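Local coordinates for aldehyde dehydrogenase family protein (Pseudomonas syringae pv. tomato, PDB 5IUV) that probably oxidises indole-3-acetaldehyde to the auxin indole-3-acetic acid, using NAD+ as the hydride acceptor, at residues D136-E141 with K479-F484; R317-V322 with P385-G390; S289-I294 with G327-G332. All coordinates share one frame; numbering follows the deposited sequence.

Contact 1: D136-E141 with K479-F484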
ATOM      1  N   ASP A 136     -14.117  -3.734  -2.722  1.00 10.66           N
ATOM      2  CA  ASP A 136     -14.187  -2.506  -1.936  1.00  9.79           C
ATOM      3  C   ASP A 136     -13.159  -2.475  -0.814  1.00  9.51           C
ATOM      4  O   ASP A 136     -13.264  -1.657   0.104  1.00 11.38           O
ATOM      5  CB  ASP A 136     -15.602  -2.299  -1.376  1.00 11.61           C
ATOM      6  CG  ASP A 136     -16.092  -3.471  -0.540  1.00 12.44           C
ATOM      7  OD1 ASP A 136     -15.409  -4.512  -0.477  1.00 10.31           O
ATOM      8  OD2 ASP A 136     -17.193  -3.351   0.040  1.00 13.27           O
ATOM      9  N   LYS A 137     -12.161  -3.357  -0.890  1.00  7.57           N
ATOM     10  CA  LYS A 137     -11.022  -3.313   0.021  1.00  8.93           C
ATOM     11  C   LYS A 137      -9.824  -2.674  -0.680  1.00  9.59           C
ATOM     12  O   LYS A 137      -8.794  -2.432  -0.061  1.00  8.98           O
ATOM     13  CB  LYS A 137     -10.649  -4.717   0.522  1.00 10.88           C
ATOM     14  CG  LYS A 137     -11.844  -5.581   0.947  1.00 10.22           C
ATOM     15  CD  LYS A 137     -12.652  -4.927   2.050  1.00  8.23           C
ATOM     16  CE  LYS A 137     -13.730  -5.878   2.574  1.00  9.05           C
ATOM     17  NZ  LYS A 137     -14.645  -6.341   1.488  1.00  6.44           N
ATOM     18  N   LEU A 138      -9.968  -2.411  -1.976  1.00  5.59           N
ATOM     19  CA  LEU A 138      -8.903  -1.781  -2.751  1.00  9.09           C
ATOM     20  C   LEU A 138      -9.006  -0.261  -2.693  1.00  9.56           C
ATOM     21  O   LEU A 138     -10.090   0.292  -2.841  1.00 11.54           O
ATOM     22  CB  LEU A 138      -8.951  -2.244  -4.208  1.00 10.96           C
ATOM     23  CG  LEU A 138      -8.634  -3.719  -4.435  1.00 16.09           C
ATOM     24  CD1 LEU A 138      -9.031  -4.131  -5.844  1.00 13.63           C
ATOM     25  CD2 LEU A 138      -7.149  -3.953  -4.191  1.00 16.90           C
ATOM     26  N   TYR A 139      -7.876   0.403  -2.474  1.00  7.80           N
ATOM     27  CA  TYR A 139      -7.833   1.860  -2.468  1.00  7.53           C
ATOM     28  C   TYR A 139      -6.890   2.357  -3.555  1.00  8.80           C
ATOM     29  O   TYR A 139      -5.837   1.766  -3.787  1.00  7.11           O
ATOM     30  CB  TYR A 139      -7.387   2.387  -1.095  1.00  7.99           C
ATOM     31  CG  TYR A 139      -8.410   2.179   0.008  1.00  7.74           C
ATOM     32  CD1 TYR A 139      -8.575   0.931   0.604  1.00  9.95           C
ATOM     33  CD2 TYR A 139      -9.205   3.228   0.453  1.00  7.32           C
ATOM     34  CE1 TYR A 139      -9.508   0.733   1.602  1.00  7.82           C
ATOM     35  CE2 TYR A 139     -10.140   3.043   1.461  1.00  6.59           C
ATOM     36  CZ  TYR A 139     -10.281   1.789   2.034  1.00  7.81           C
ATOM     37  OH  TYR A 139     -11.209   1.582   3.036  1.00 11.01           O
ATOM     38  N   ASP A 140      -7.271   3.437  -4.225  1.00  8.96           N
ATOM     39  CA  ASP A 140      -6.365   4.087  -5.165  1.00  8.69           C
ATOM     40  C   ASP A 140      -5.564   5.162  -4.422  1.00  8.10           C
ATOM     41  O   ASP A 140      -5.464   5.104  -3.196  1.00  6.67           O
ATOM     42  CB  ASP A 140      -7.142   4.641  -6.360  1.00  8.29           C
ATOM     43  CG  ASP A 140      -7.622   3.533  -7.303  1.00 12.74           C
ATOM     44  OD1 ASP A 140      -7.009   2.442  -7.294  1.00 14.35           O
ATOM     45  OD2 ASP A 140      -8.608   3.744  -8.047  1.00 11.99           O
ATOM     46  N   GLU A 141      -4.966   6.111  -5.138  1.00  7.93           N
ATOM     47  CA  GLU A 141      -3.939   6.950  -4.510  1.00  9.76           C
ATOM     48  C   GLU A 141      -4.142   8.458  -4.625  1.00  7.88           C
ATOM     49  O   GLU A 141      -4.740   8.949  -5.579  1.00  5.98           O
ATOM     50  CB  GLU A 141      -2.561   6.601  -5.092  1.00  5.78           C
ATOM     51  CG  GLU A 141      -2.085   5.204  -4.753  1.00 14.89           C
ATOM     52  CD  GLU A 141      -0.943   4.759  -5.639  1.00 19.26           C
ATOM     53  OE1 GLU A 141      -0.992   5.039  -6.857  1.00 19.86           O
ATOM     54  OE2 GLU A 141       0.007   4.141  -5.121  1.00 22.24           O
ATOM     55  N   LYS A 479      -4.626 -14.588  -9.793  1.00  8.45           N
ATOM     56  CA  LYS A 479      -4.859 -14.624  -8.352  1.00 10.20           C
ATOM     57  C   LYS A 479      -4.287 -13.383  -7.670  1.00 10.49           C
ATOM     58  O   LYS A 479      -3.627 -12.562  -8.308  1.00 11.31           O
ATOM     59  CB  LYS A 479      -4.289 -15.912  -7.729  1.00  8.65           C
ATOM     60  CG  LYS A 479      -4.899 -17.182  -8.334  1.00  7.71           C
ATOM     61  CD  LYS A 479      -4.580 -18.424  -7.517  1.00  8.53           C
ATOM     62  CE  LYS A 479      -3.079 -18.664  -7.427  1.00 10.85           C
ATOM     63  NZ  LYS A 479      -2.748 -19.640  -6.351  1.00 13.23           N
ATOM     64  N   SER A 480      -4.584 -13.248  -6.378  1.00  8.74           N
ATOM     65  CA  SER A 480      -4.208 -12.095  -5.553  1.00  7.31           C
ATOM     66  C   SER A 480      -4.822 -10.805  -6.068  1.00  8.78           C
ATOM     67  O   SER A 480      -5.592 -10.807  -7.025  1.00 10.24           O
ATOM     68  CB  SER A 480      -2.683 -11.941  -5.456  1.00  9.66           C
ATOM     69  OG  SER A 480      -2.155 -11.266  -6.586  1.00 11.05           O
ATOM     70  N   LEU A 481      -4.490  -9.703  -5.403  1.00  9.95           N
ATOM     71  CA  LEU A 481      -4.949  -8.385  -5.816  1.00  8.96           C
ATOM     72  C   LEU A 481      -4.223  -7.933  -7.080  1.00  8.79           C
ATOM     73  O   LEU A 481      -4.728  -7.106  -7.838  1.00  8.86           O
ATOM     74  CB  LEU A 481      -4.726  -7.374  -4.691  1.00  7.06           C
ATOM     75  CG  LEU A 481      -5.360  -7.752  -3.347  1.00  8.42           C
ATOM     76  CD1 LEU A 481      -5.039  -6.712  -2.280  1.00  8.81           C
ATOM     77  CD2 LEU A 481      -6.865  -7.923  -3.507  1.00  9.54           C
ATOM     78  N   HIS A 482      -3.030  -8.482  -7.303  1.00  7.35           N
ATOM     79  CA  HIS A 482      -2.226  -8.100  -8.458  1.00  7.68           C
ATOM     80  C   HIS A 482      -2.906  -8.471  -9.773  1.00  8.81           C
ATOM     81  O   HIS A 482      -2.657  -7.844 -10.798  1.00  8.24           O
ATOM     82  CB  HIS A 482      -0.839  -8.736  -8.378  1.00  9.42           C
ATOM     83  CG  HIS A 482       0.014  -8.170  -7.285  1.00 10.31           C
ATOM     84  ND1 HIS A 482       0.660  -6.957  -7.401  1.00 11.87           N
ATOM     85  CD2 HIS A 482       0.313  -8.641  -6.050  1.00  9.52           C
ATOM     86  CE1 HIS A 482       1.327  -6.709  -6.286  1.00 13.34           C
ATOM     87  NE2 HIS A 482       1.129  -7.712  -5.449  1.00 10.56           N
ATOM     88  N   ALA A 483      -3.779  -9.474  -9.743  1.00 10.46           N
ATOM     89  CA  ALA A 483      -4.503  -9.870 -10.951  1.00 11.07           C
ATOM     90  C   ALA A 483      -5.410  -8.756 -11.482  1.00 11.28           C
ATOM     91  O   ALA A 483      -5.641  -8.660 -12.690  1.00  9.48           O
ATOM     92  CB  ALA A 483      -5.322 -11.129 -10.684  1.00 10.67           C
ATOM     93  N   PHE A 484      -5.918  -7.919 -10.582  1.00  6.10           N
ATOM     94  CA  PHE A 484      -6.809  -6.824 -10.953  1.00  7.75           C
ATOM     95  C   PHE A 484      -6.140  -5.844 -11.904  1.00  9.98           C
ATOM     96  O   PHE A 484      -6.797  -5.254 -12.757  1.00  8.08           O
ATOM     97  CB  PHE A 484      -7.302  -6.071  -9.711  1.00  8.10           C
ATOM     98  CG  PHE A 484      -8.390  -6.789  -8.958  1.00 13.26           C
ATOM     99  CD1 PHE A 484      -8.170  -8.042  -8.417  1.00 16.08           C
ATOM    100  CD2 PHE A 484      -9.623  -6.200  -8.770  1.00 15.78           C
ATOM    101  CE1 PHE A 484      -9.176  -8.701  -7.724  1.00 16.67           C
ATOM    102  CE2 PHE A 484     -10.627  -6.853  -8.077  1.00 17.53           C
ATOM    103  CZ  PHE A 484     -10.399  -8.102  -7.555  1.00 14.74           C
TER
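L138 overlaps L481 and F484, and its two methyl branches divide the work. CD1 goes to the phenyl ring and CD2 to the other leucine. CD1 meets the ring of F484 on its CD2 side, 3.6 Å from F484 CD2. The next ring atom, F484 CE2, lies 3.9 Å from the same L138 methyl. The approach is oblique. L138 CD2 fits against the fork of L481, 4.0 Å from L481 CD1 and equally near L481 CD2. These two leucines run past each other in opposite directions. In L138, CG stands anti to the carbonyl carbon (chi1 -67°), which directs the fork at the 479-484 segment.

That segment is shaped from within. S480 OG accepts a bond from H482 N at 3.0 Å, an ST turn that leads into the turn with helical backbone angles that holds L481 and F484. F484 N bonds to L481 O at 3.1 Å. Both side chains meet L138. Helix 113-134 touches both through W130, S131 and A134, and P180 and S183 of helix 170-183 pack on F484.

The polar residues of both segments have other partners. K137 NZ reaches D136 OD1 on the syn side at 2.8 Å, 28° out of the carboxylate plane, and also pairs with E133 of another subunit. D140 joins a beta ladder with a second subunit, and H482 bonds to E141 of a fourth. This region lies beside strand 140-142, whose sheet runs on into a neighbouring subunit, close to several subunit borders.

No hydrogen bond or salt bridge crosses between the two segments. The patch is small and purely apolar, so it should hold by shape and exclusion of water, while several polar residues beside it, such as K137 and H482, also bond across subunit borders.

Contact 2: R317-V322 with P385-G390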
ATOM      1  N   ARG A 317      18.724 -43.424  -2.263  1.00 22.76           N
ATOM      2  CA  ARG A 317      17.683 -43.679  -1.278  1.00 24.11           C
ATOM      3  C   ARG A 317      16.352 -43.056  -1.707  1.00 20.66           C
ATOM      4  O   ARG A 317      15.292 -43.633  -1.481  1.00 20.22           O
ATOM      5  CB  ARG A 317      18.099 -43.138   0.098  1.00 27.72           C
ATOM      6  CG  ARG A 317      17.049 -43.342   1.178  1.00 33.23           C
ATOM      7  CD  ARG A 317      17.249 -42.407   2.366  1.00 39.87           C
ATOM      8  NE  ARG A 317      16.058 -42.371   3.213  1.00 44.34           N
ATOM      9  CZ  ARG A 317      15.886 -41.537   4.233  1.00 46.37           C
ATOM     10  NH1 ARG A 317      16.831 -40.659   4.543  1.00 48.07           N
ATOM     11  NH2 ARG A 317      14.764 -41.577   4.940  1.00 46.40           N
ATOM     12  N   PHE A 318      16.420 -41.886  -2.340  1.00 18.94           N
ATOM     13  CA  PHE A 318      15.226 -41.084  -2.631  1.00 18.70           C
ATOM     14  C   PHE A 318      14.438 -41.577  -3.841  1.00 17.85           C
ATOM     15  O   PHE A 318      13.208 -41.601  -3.809  1.00 18.40           O
ATOM     16  CB  PHE A 318      15.618 -39.612  -2.834  1.00 15.80           C
ATOM     17  CG  PHE A 318      14.445 -38.664  -2.943  1.00 15.20           C
ATOM     18  CD1 PHE A 318      13.552 -38.513  -1.888  1.00 16.76           C
ATOM     19  CD2 PHE A 318      14.260 -37.896  -4.083  1.00 14.85           C
ATOM     20  CE1 PHE A 318      12.481 -37.631  -1.977  1.00 15.22           C
ATOM     21  CE2 PHE A 318      13.190 -37.008  -4.182  1.00 14.25           C
ATOM     22  CZ  PHE A 318      12.298 -36.878  -3.131  1.00 14.18           C
ATOM     23  N   LEU A 319      15.130 -41.953  -4.910  1.00 18.18           N
ATOM     24  CA  LEU A 319      14.433 -42.365  -6.128  1.00 19.70           C
ATOM     25  C   LEU A 319      13.496 -43.569  -5.913  1.00 18.36           C
ATOM     26  O   LEU A 319      12.380 -43.563  -6.430  1.00 21.12           O
ATOM     27  CB  LEU A 319      15.430 -42.660  -7.253  1.00 22.79           C
ATOM     28  CG  LEU A 319      14.791 -43.120  -8.571  1.00 26.02           C
ATOM     29  CD1 LEU A 319      13.766 -42.103  -9.071  1.00 23.34           C
ATOM     30  CD2 LEU A 319      15.861 -43.388  -9.627  1.00 28.18           C
ATOM     31  N   PRO A 320      13.921 -44.590  -5.137  1.00 19.05           N
ATOM     32  CA  PRO A 320      12.954 -45.662  -4.871  1.00 19.61           C
ATOM     33  C   PRO A 320      11.729 -45.191  -4.090  1.00 19.78           C
ATOM     34  O   PRO A 320      10.639 -45.730  -4.286  1.00 19.38           O
ATOM     35  CB  PRO A 320      13.761 -46.670  -4.044  1.00 21.01           C
ATOM     36  CG  PRO A 320      15.163 -46.446  -4.452  1.00 21.38           C
ATOM     37  CD  PRO A 320      15.278 -44.969  -4.696  1.00 20.62           C
ATOM     38  N   MET A 321      11.904 -44.199  -3.220  1.00 19.98           N
ATOM     39  CA  MET A 321      10.774 -43.629  -2.493  1.00 16.97           C
ATOM     40  C   MET A 321       9.803 -42.947  -3.455  1.00 19.00           C
ATOM     41  O   MET A 321       8.587 -43.013  -3.272  1.00 17.73           O
ATOM     42  CB  MET A 321      11.259 -42.636  -1.433  1.00 16.69           C
ATOM     43  CG  MET A 321      12.231 -43.236  -0.424  1.00 17.29           C
ATOM     44  SD  MET A 321      12.923 -42.005   0.703  1.00 21.64           S
ATOM     45  CE  MET A 321      11.434 -41.443   1.522  1.00 22.01           C
ATOM     46  N   VAL A 322      10.347 -42.285  -4.474  1.00 16.04           N
ATOM     47  CA  VAL A 322       9.531 -41.582  -5.456  1.00 15.53           C
ATOM     48  C   VAL A 322       8.790 -42.574  -6.357  1.00 15.85           C
ATOM     49  O   VAL A 322       7.617 -42.372  -6.686  1.00 16.06           O
ATOM     50  CB  VAL A 322      10.388 -40.623  -6.318  1.00 19.27           C
ATOM     51  CG1 VAL A 322       9.552 -39.996  -7.426  1.00 14.76           C
ATOM     52  CG2 VAL A 322      11.010 -39.541  -5.445  1.00 18.59           C
ATOM     53  N   PRO A 385       1.724 -43.075 -15.330  1.00 22.49           N
ATOM     54  CA  PRO A 385       2.731 -42.145 -14.813  1.00 22.65           C
ATOM     55  C   PRO A 385       4.122 -42.734 -15.020  1.00 23.63           C
ATOM     56  O   PRO A 385       4.338 -43.907 -14.710  1.00 22.87           O
ATOM     57  CB  PRO A 385       2.374 -42.031 -13.331  1.00 22.43           C
ATOM     58  CG  PRO A 385       0.887 -42.264 -13.304  1.00 22.71           C
ATOM     59  CD  PRO A 385       0.647 -43.318 -14.356  1.00 22.47           C
ATOM     60  N   THR A 386       5.041 -41.932 -15.550  1.00 21.80           N
ATOM     61  CA  THR A 386       6.304 -42.438 -16.086  1.00 22.35           C
ATOM     62  C   THR A 386       7.500 -41.672 -15.527  1.00 23.04           C
ATOM     63  O   THR A 386       7.428 -40.459 -15.332  1.00 20.98           O
ATOM     64  CB  THR A 386       6.294 -42.351 -17.632  1.00 22.76           C
ATOM     65  OG1 THR A 386       5.223 -43.158 -18.142  1.00 23.39           O
ATOM     66  CG2 THR A 386       7.612 -42.818 -18.237  1.00 23.40           C
ATOM     67  N   ILE A 387       8.587 -42.384 -15.243  1.00 22.33           N
ATOM     68  CA  ILE A 387       9.806 -41.752 -14.749  1.00 23.69           C
ATOM     69  C   ILE A 387      11.019 -42.151 -15.573  1.00 23.37           C
ATOM     70  O   ILE A 387      11.225 -43.332 -15.863  1.00 25.43           O
ATOM     71  CB  ILE A 387      10.100 -42.110 -13.267  1.00 21.90           C
ATOM     72  CG1 ILE A 387       8.914 -41.758 -12.366  1.00 21.30           C
ATOM     73  CG2 ILE A 387      11.348 -41.382 -12.779  1.00 21.55           C
ATOM     74  CD1 ILE A 387       9.117 -42.153 -10.908  1.00 22.79           C
ATOM     75  N   PHE A 388      11.816 -41.157 -15.948  1.00 22.28           N
ATOM     76  CA  PHE A 388      13.127 -41.397 -16.537  1.00 22.92           C
ATOM     77  C   PHE A 388      14.234 -40.942 -15.595  1.00 22.79           C
ATOM     78  O   PHE A 388      14.224 -39.808 -15.104  1.00 22.60           O
ATOM     79  CB  PHE A 388      13.260 -40.681 -17.879  1.00 24.30           C
ATOM     80  CG  PHE A 388      12.536 -41.363 -19.001  1.00 23.56           C
ATOM     81  CD1 PHE A 388      13.134 -42.402 -19.697  1.00 27.02           C
ATOM     82  CD2 PHE A 388      11.262 -40.956 -19.369  1.00 23.14           C
ATOM     83  CE1 PHE A 388      12.471 -43.030 -20.737  1.00 25.35           C
ATOM     84  CE2 PHE A 388      10.598 -41.575 -20.408  1.00 23.80           C
ATOM     85  CZ  PHE A 388      11.202 -42.616 -21.091  1.00 24.91           C
ATOM     86  N   ASP A 389      15.179 -41.838 -15.338  1.00 24.97           N
ATOM     87  CA  ASP A 389      16.345 -41.530 -14.524  1.00 27.67           C
ATOM     88  C   ASP A 389      17.523 -41.230 -15.443  1.00 28.19           C
ATOM     89  O   ASP A 389      17.448 -41.480 -16.647  1.00 24.37           O
ATOM     90  CB  ASP A 389      16.663 -42.696 -13.581  1.00 31.88           C
ATOM     91  CG  ASP A 389      17.714 -42.341 -12.545  1.00 36.30           C
ATOM     92  OD1 ASP A 389      17.923 -41.132 -12.306  1.00 38.42           O
ATOM     93  OD2 ASP A 389      18.325 -43.266 -11.967  1.00 35.87           O
ATOM     94  N   GLY A 390      18.605 -40.697 -14.880  1.00 23.78           N
ATOM     95  CA  GLY A 390      19.811 -40.428 -15.644  1.00 24.30           C
ATOM     96  C   GLY A 390      19.593 -39.405 -16.741  1.00 26.06           C
ATOM     97  O   GLY A 390      20.165 -39.507 -17.824  1.00 25.55           O
TER
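L319 is the first residue of the helical segment to meet the strand. Its CG is anti to the backbone N (chi1 179°), and the fork reaches two residues of 385-390. L319 CD2 rests against the carboxylate of D389, 3.4 Å from OD2 and 3.6 Å from CG. This is a methyl beside a charged group, not a polar bond. The charge is met by others: D389 OD2 forms salt bridges with K315 and R366. D389 OD1 also takes a weak bond from G390 N, within its own segment. The other branch, L319 CD1, comes only loosely to I387 CG2, at 4.5 Å.

One turn on, V322 makes the second touch. V322 CG1 meets I387 CD1, the end of the extended isoleucine chain, at 4.1 Å, and the two side chains cross at a slant. V322 CG2 takes another direction. It sits over one face of the F318 ring, 3.6 Å above the plane and offset toward its rim. V322 N bonds to F318 O in the same turn.

All four touching residues are buried. The axes of helix 317-322 and strand 386-389 run nearly antiparallel (165°), 11.2 Å apart at closest approach. This is a helix laid along a strand of the mixed sheet, as in the layered alpha/beta catalytic domain of aldehyde dehydrogenases.

Contact 3: S289-I294 with G327-G332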
ATOM      1  N   SER A 289       5.258 -35.725  -2.468  1.00 16.30           N
ATOM      2  CA  SER A 289       4.983 -34.503  -3.213  1.00 15.99           C
ATOM      3  C   SER A 289       5.591 -34.531  -4.608  1.00 15.46           C
ATOM      4  O   SER A 289       4.994 -34.020  -5.545  1.00 15.30           O
ATOM      5  CB  SER A 289       5.487 -33.275  -2.447  1.00 15.49           C
ATOM      6  OG  SER A 289       4.713 -33.073  -1.276  1.00 19.07           O
ATOM      7  N   ALA A 290       6.766 -35.136  -4.751  1.00 13.99           N
ATOM      8  CA  ALA A 290       7.397 -35.229  -6.064  1.00 13.91           C
ATOM      9  C   ALA A 290       6.555 -36.083  -7.005  1.00 17.09           C
ATOM     10  O   ALA A 290       6.450 -35.791  -8.196  1.00 18.44           O
ATOM     11  CB  ALA A 290       8.801 -35.794  -5.949  1.00 14.16           C
ATOM     12  N   ALA A 291       5.948 -37.137  -6.468  1.00 15.27           N
ATOM     13  CA  ALA A 291       5.077 -37.984  -7.272  1.00 16.58           C
ATOM     14  C   ALA A 291       3.780 -37.258  -7.615  1.00 17.12           C
ATOM     15  O   ALA A 291       3.347 -37.268  -8.765  1.00 18.42           O
ATOM     16  CB  ALA A 291       4.779 -39.294  -6.549  1.00 16.91           C
ATOM     17  N   SER A 292       3.158 -36.642  -6.613  1.00 16.16           N
ATOM     18  CA  SER A 292       1.934 -35.872  -6.827  1.00 17.07           C
ATOM     19  C   SER A 292       2.170 -34.745  -7.833  1.00 17.94           C
ATOM     20  O   SER A 292       1.314 -34.453  -8.672  1.00 20.14           O
ATOM     21  CB  SER A 292       1.419 -35.300  -5.502  1.00 21.52           C
ATOM     22  OG  SER A 292       0.294 -34.462  -5.712  1.00 24.56           O
ATOM     23  N   ALA A 293       3.349 -34.135  -7.756  1.00 16.15           N
ATOM     24  CA  ALA A 293       3.697 -33.010  -8.622  1.00 16.43           C
ATOM     25  C   ALA A 293       3.663 -33.368 -10.103  1.00 16.79           C
ATOM     26  O   ALA A 293       3.517 -32.489 -10.951  1.00 17.42           O
ATOM     27  CB  ALA A 293       5.076 -32.467  -8.257  1.00 16.54           C
ATOM     28  N   ILE A 294       3.804 -34.651 -10.422  1.00 17.67           N
ATOM     29  CA  ILE A 294       3.838 -35.049 -11.825  1.00 15.52           C
ATOM     30  C   ILE A 294       2.619 -35.884 -12.219  1.00 15.76           C
ATOM     31  O   ILE A 294       2.259 -35.947 -13.397  1.00 16.30           O
ATOM     32  CB  ILE A 294       5.144 -35.823 -12.151  1.00 17.16           C
ATOM     33  CG1 ILE A 294       5.342 -35.938 -13.667  1.00 18.95           C
ATOM     34  CG2 ILE A 294       5.154 -37.190 -11.488  1.00 16.48           C
ATOM     35  CD1 ILE A 294       5.406 -34.593 -14.374  1.00 18.50           C
ATOM     36  N   GLY A 327       3.627 -45.093  -7.672  1.00 18.57           N
ATOM     37  CA  GLY A 327       2.845 -46.295  -7.886  1.00 20.77           C
ATOM     38  C   GLY A 327       1.451 -46.240  -7.282  1.00 22.91           C
ATOM     39  O   GLY A 327       0.601 -47.065  -7.607  1.00 27.59           O
ATOM     40  N   THR A 328       1.206 -45.277  -6.401  1.00 20.74           N
ATOM     41  CA  THR A 328      -0.120 -45.135  -5.803  1.00 21.59           C
ATOM     42  C   THR A 328      -1.042 -44.299  -6.688  1.00 21.74           C
ATOM     43  O   THR A 328      -2.247 -44.204  -6.438  1.00 22.16           O
ATOM     44  CB  THR A 328      -0.053 -44.491  -4.410  1.00 20.76           C
ATOM     45  OG1 THR A 328       0.245 -43.095  -4.536  1.00 23.04           O
ATOM     46  CG2 THR A 328       1.009 -45.158  -3.561  1.00 20.85           C
ATOM     47  N   TRP A 329      -0.469 -43.688  -7.717  1.00 20.23           N
ATOM     48  CA  TRP A 329      -1.239 -42.895  -8.666  1.00 19.70           C
ATOM     49  C   TRP A 329      -1.571 -43.761  -9.876  1.00 19.46           C
ATOM     50  O   TRP A 329      -0.708 -44.029 -10.714  1.00 18.13           O
ATOM     51  CB  TRP A 329      -0.464 -41.635  -9.072  1.00 18.99           C
ATOM     52  CG  TRP A 329      -0.287 -40.657  -7.937  1.00 18.47           C
ATOM     53  CD1 TRP A 329       0.682 -40.686  -6.966  1.00 17.50           C
ATOM     54  CD2 TRP A 329      -1.105 -39.512  -7.651  1.00 17.59           C
ATOM     55  NE1 TRP A 329       0.510 -39.630  -6.096  1.00 16.86           N
ATOM     56  CE2 TRP A 329      -0.574 -38.893  -6.498  1.00 16.13           C
ATOM     57  CE3 TRP A 329      -2.233 -38.947  -8.261  1.00 19.11           C
ATOM     58  CZ2 TRP A 329      -1.134 -37.741  -5.941  1.00 15.36           C
ATOM     59  CZ3 TRP A 329      -2.786 -37.799  -7.707  1.00 16.43           C
ATOM     60  CH2 TRP A 329      -2.236 -37.211  -6.556  1.00 16.34           C
ATOM     61  N   LYS A 330      -2.820 -44.216  -9.954  1.00 19.27           N
ATOM     62  CA  LYS A 330      -3.216 -45.197 -10.957  1.00 22.52           C
ATOM     63  C   LYS A 330      -4.364 -44.718 -11.837  1.00 22.08           C
ATOM     64  O   LYS A 330      -5.430 -44.339 -11.339  1.00 21.08           O
ATOM     65  CB  LYS A 330      -3.611 -46.515 -10.286  1.00 26.97           C
ATOM     66  CG  LYS A 330      -2.629 -47.007  -9.241  1.00 29.87           C
ATOM     67  CD  LYS A 330      -3.033 -48.383  -8.717  1.00 34.69           C
ATOM     68  CE  LYS A 330      -2.220 -48.776  -7.494  1.00 37.60           C
ATOM     69  NZ  LYS A 330      -2.381 -50.219  -7.176  1.00 40.01           N
ATOM     70  N   PRO A 331      -4.141 -44.728 -13.158  1.00 22.79           N
ATOM     71  CA  PRO A 331      -5.183 -44.407 -14.137  1.00 21.94           C
ATOM     72  C   PRO A 331      -6.385 -45.325 -13.966  1.00 18.52           C
ATOM     73  O   PRO A 331      -6.221 -46.503 -13.659  1.00 18.41           O
ATOM     74  CB  PRO A 331      -4.489 -44.648 -15.481  1.00 24.36           C
ATOM     75  CG  PRO A 331      -3.037 -44.453 -15.186  1.00 26.38           C
ATOM     76  CD  PRO A 331      -2.849 -45.014 -13.807  1.00 24.81           C
ATOM     77  N   GLY A 332      -7.581 -44.783 -14.148  1.00 18.31           N
ATOM     78  CA  GLY A 332      -8.790 -45.572 -14.045  1.00 18.76           C
ATOM     79  C   GLY A 332      -9.978 -44.780 -14.549  1.00 17.76           C
ATOM     80  O   GLY A 332      -9.828 -43.659 -15.040  1.00 18.50           O
TER
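In the catalytic domain, W329 of the loop that follows helix 312-326 reaches helix 283-295 at A291 and S292. The indole spans from the loop to the helix. Its CG stands anti to the carbonyl carbon (chi1 -67°), and the ring system is turned across that bond (chi2 83°). This carries the benzo part out to S292 and leaves the pyrrole part by A291.

The approach of both helix residues to the ring is oblique. S292 CB touches W329 CZ2 at 3.6 Å. On the pyrrole side the contact is wider, with A291 CB 4.3 Å from W329 CD1. The helix backbone also takes part, since S292 CA lies 3.9 Å from W329 CE2. No hydrogen bond joins the segments, so van der Waals contact carries the meeting.

The rest of the setting comes from neighbouring elements. A291 also packs on A325 and L326 of helix 312-326, while V341 packs against W329. N340 holds the loop on both sides of the tryptophan, through T328 O and K330 N.

The side chain of S292 is about 7 Å from that of D459, which is an indole-3-acetate site in a structure of this protein, although that ligand is not bound to this chain here. The contact therefore stands near the substrate region.

S292 OG, anti to the backbone N (chi1 175°), lies close to the aromatic carbons, 3.6 Å from W329 CZ2 and 3.8 Å from W329 CH2.

Contacts 2 and 3 form one connected region of the catalytic domain, with centres 12 Å apart. P385 joins them: its CG is 3.5 Å from W329 O, and its CD is 3.9 Å from P331 CD. Their segments alternate along the chain, and helix 312-326 packs on both 283-295 and the strand 382-389. Contact 1 is remote, its centre 42 Å from contact 2 and 36 Å from contact 3, and it lies close to subunit borders. Both other contacts are nested in the loop it closes. Contacts 1 and 2 lie away from the annotated sites. S292 of contact 3 is about 10 Å from T303, side chain to side chain; T303 binds indole-3-acetate in a structure of this protein, though not in this chain.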